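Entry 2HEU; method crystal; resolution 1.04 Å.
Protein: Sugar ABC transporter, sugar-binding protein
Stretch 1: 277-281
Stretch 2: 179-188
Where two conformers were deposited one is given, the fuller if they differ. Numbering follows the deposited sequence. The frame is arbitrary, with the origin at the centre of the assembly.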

# COMPACT_ATOMS: atom_id res chain seq x y z
N MET A 277 -3.05 -13.86 1.52
CA MET A 277 -3.24 -12.91 2.62
C MET A 277 -2.73 -13.56 3.91
O MET A 277 -2.95 -14.75 4.17
CB MET A 277 -4.73 -12.58 2.77
CG MET A 277 -5.25 -11.83 1.54
SD MET A 277 -7.04 -11.75 1.46
CE MET A 277 -7.14 -10.55 2.65
N ILE A 278 -2.14 -12.73 4.73
CA ILE A 278 -1.77 -13.21 6.08
C ILE A 278 -3.07 -13.56 6.80
O ILE A 278 -4.02 -12.82 6.90
CB ILE A 278 -1.01 -12.11 6.81
CG1 ILE A 278 0.37 -11.90 6.12
CG2 ILE A 278 -0.83 -12.46 8.30
CD1 ILE A 278 1.21 -10.78 6.71
N PRO A 279 -3.10 -14.80 7.33
CA PRO A 279 -4.31 -15.31 7.99
C PRO A 279 -4.55 -14.64 9.28
O PRO A 279 -3.66 -14.11 9.95
CB PRO A 279 -4.13 -16.82 8.05
CG PRO A 279 -2.65 -16.89 8.22
CD PRO A 279 -2.10 -15.91 7.26
N GLY A 280 -5.80 -14.76 9.69
CA GLY A 280 -6.19 -14.51 11.00
C GLY A 280 -6.19 -15.70 11.90
O GLY A 280 -5.73 -16.78 11.52
N LYS A 281 -6.69 -15.60 13.16
CA LYS A 281 -6.68 -16.76 14.05
C LYS A 281 -7.64 -17.84 13.53
O LYS A 281 -7.35 -19.07 13.60
CB LYS A 281 -7.07 -16.38 15.45
CG LYS A 281 -7.06 -17.48 16.49
CD LYS A 281 -7.33 -16.87 17.84
CE LYS A 281 -7.38 -17.80 19.02
NZ LYS A 281 -7.71 -17.00 20.32
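Stretch 2 (179-188) GYNQLAFATA

No direct hydrogen bond joins the two stretches; a single water bridges them instead. Water 1 donates to the carbonyl of Thr 187, with its oxygen 2.8 Å from Thr 187 O, and accepts from the backbone of Lys 281, 3.0 Å from Lys 281 N. All other contact is van der Waals packing.

Stretch 2 is helical throughout, from Gly 179 to Ala 188, and the helix extends beyond the stretch at both ends. Its backbone bonds follow the i to i-4 pattern, from Leu 183 N to Gly 179 O at 3.0 Å through Ala 188 N to Ala 184 O at 3.0 Å. Stretch 1 has no regular helix or strand; it is extended from Ile 278 to Gly 280.

The two stretches run in the same general sense. Ile 278 lies nearest Leu 183, with 7.0 Å from Ile 278 CA to Leu 183 CA. Two residues later Gly 280 lies nearest Thr 187, with 5.1 Å from Gly 280 CA to Thr 187 CA. The backbones are therefore closer at the glycine. Leu 183 and Thr 187 are about one turn apart and both point toward stretch 1; the two-residue step from Ile 278 to Gly 280 covers a similar length.

Ile 278 makes the largest contribution from stretch 1. Its CA-to-CB bond points toward the helix, and its m, t rotamer carries CD1 to the apolar side chains there. Ile 278 CD1 lies 3.6 Å from Tyr 180 CD1 and 3.9 Å from Leu 183 CD1. The tyrosine starts sideways, but its t rotamer brings the ring nearer. The methyl meets this ring obliquely. Leu 183 points toward stretch 1 from the next turn of the helix.

Thr 187 forms the second part of the contact. Thr 187 CG2 is 3.7 Å from Pro 279 O, and Thr 187 CB is 3.9 Å from Gly 280 CA. Gly 280 has no side chain, and its CA packs directly against the threonine. The CA-to-CB bond of Pro 279 points away, and its closest atom to the helix is its carbonyl O.

The hydroxyl of Thr 187 is engaged within the helix. In the p rotamer, Thr 187 OG1 donates to Leu 183 O at 2.9 Å. The same carbonyl accepts the backbone bond from Thr 187 N, 2.8 Å from Leu 183 O.

The contact is small, burying 258 Å² over both sides. Met 277 takes no part, and the extended side chain of Lys 281 leads away.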

# COMPACT_ATOMS: atom_id res chain seq x y z
N GLY A 179 4.16 -4.10 6.71
CA GLY A 179 2.87 -4.67 6.51
C GLY A 179 2.62 -5.92 7.30
O GLY A 179 1.51 -6.19 7.76
N TYR A 180 3.66 -6.75 7.50
CA TYR A 180 3.54 -8.01 8.22
C TYR A 180 3.08 -7.74 9.66
O TYR A 180 2.13 -8.35 10.14
CB TYR A 180 4.84 -8.77 8.17
CG TYR A 180 4.74 -10.16 8.73
CD1 TYR A 180 4.53 -11.27 7.94
CD2 TYR A 180 4.83 -10.39 10.09
CE1 TYR A 180 4.38 -12.53 8.47
CE2 TYR A 180 4.69 -11.64 10.65
CZ TYR A 180 4.46 -12.71 9.84
OH TYR A 180 4.29 -13.99 10.32
N ASN A 181 3.79 -6.86 10.34
CA ASN A 181 3.46 -6.61 11.75
C ASN A 181 2.17 -5.81 11.88
O ASN A 181 1.40 -6.00 12.83
CB ASN A 181 4.63 -6.00 12.47
CG ASN A 181 4.53 -6.15 14.00
OD1 ASN A 181 3.75 -7.00 14.48
ND2 ASN A 181 5.31 -5.38 14.71
N GLN A 182 1.90 -4.90 10.95
CA GLN A 182 0.58 -4.23 11.02
C GLN A 182 -0.53 -5.25 10.92
O GLN A 182 -1.54 -5.13 11.63
CB GLN A 182 0.47 -3.16 9.94
CG GLN A 182 1.38 -1.99 10.18
CD GLN A 182 1.06 -0.79 9.34
OE1 GLN A 182 -0.05 -0.65 8.81
NE2 GLN A 182 2.01 0.11 9.23
N LEU A 183 -0.38 -6.24 10.07
CA LEU A 183 -1.40 -7.30 9.88
C LEU A 183 -1.42 -8.27 11.08
O LEU A 183 -2.49 -8.80 11.41
CB LEU A 183 -1.24 -7.99 8.57
CG LEU A 183 -1.62 -7.12 7.38
CD1 LEU A 183 -1.11 -7.73 6.06
CD2 LEU A 183 -3.09 -6.91 7.32
N ALA A 184 -0.28 -8.49 11.72
CA ALA A 184 -0.28 -9.23 12.99
C ALA A 184 -1.17 -8.53 13.98
O ALA A 184 -2.07 -9.14 14.60
CB ALA A 184 1.16 -9.34 13.50
N PHE A 185 -0.99 -7.21 14.18
CA PHE A 185 -1.84 -6.50 15.11
C PHE A 185 -3.26 -6.44 14.62
O PHE A 185 -4.20 -6.54 15.45
CB PHE A 185 -1.32 -5.09 15.39
CG PHE A 185 -0.17 -5.05 16.35
CD1 PHE A 185 1.11 -4.68 15.97
CD2 PHE A 185 -0.37 -5.35 17.69
CE1 PHE A 185 2.16 -4.65 16.87
CE2 PHE A 185 0.65 -5.33 18.61
CZ PHE A 185 1.93 -4.96 18.20
N ALA A 186 -3.52 -6.22 13.32
CA ALA A 186 -4.91 -6.12 12.86
C ALA A 186 -5.65 -7.41 13.04
O ALA A 186 -6.78 -7.43 13.50
CB ALA A 186 -4.89 -5.64 11.39
N THR A 187 -5.02 -8.53 12.67
CA THR A 187 -5.70 -9.83 12.88
C THR A 187 -5.87 -10.12 14.35
O THR A 187 -6.85 -10.73 14.77
CB THR A 187 -5.01 -10.97 12.12
OG1 THR A 187 -3.68 -11.19 12.58
CG2 THR A 187 -5.06 -10.80 10.60
N ALA A 188 -4.91 -9.74 15.17
CA ALA A 188 -5.03 -9.98 16.62
C ALA A 188 -6.17 -9.20 17.29
O ALA A 188 -6.75 -9.64 18.28
CB ALA A 188 -3.73 -9.66 17.32
O HOH W 1 -7.94 -12.92 13.42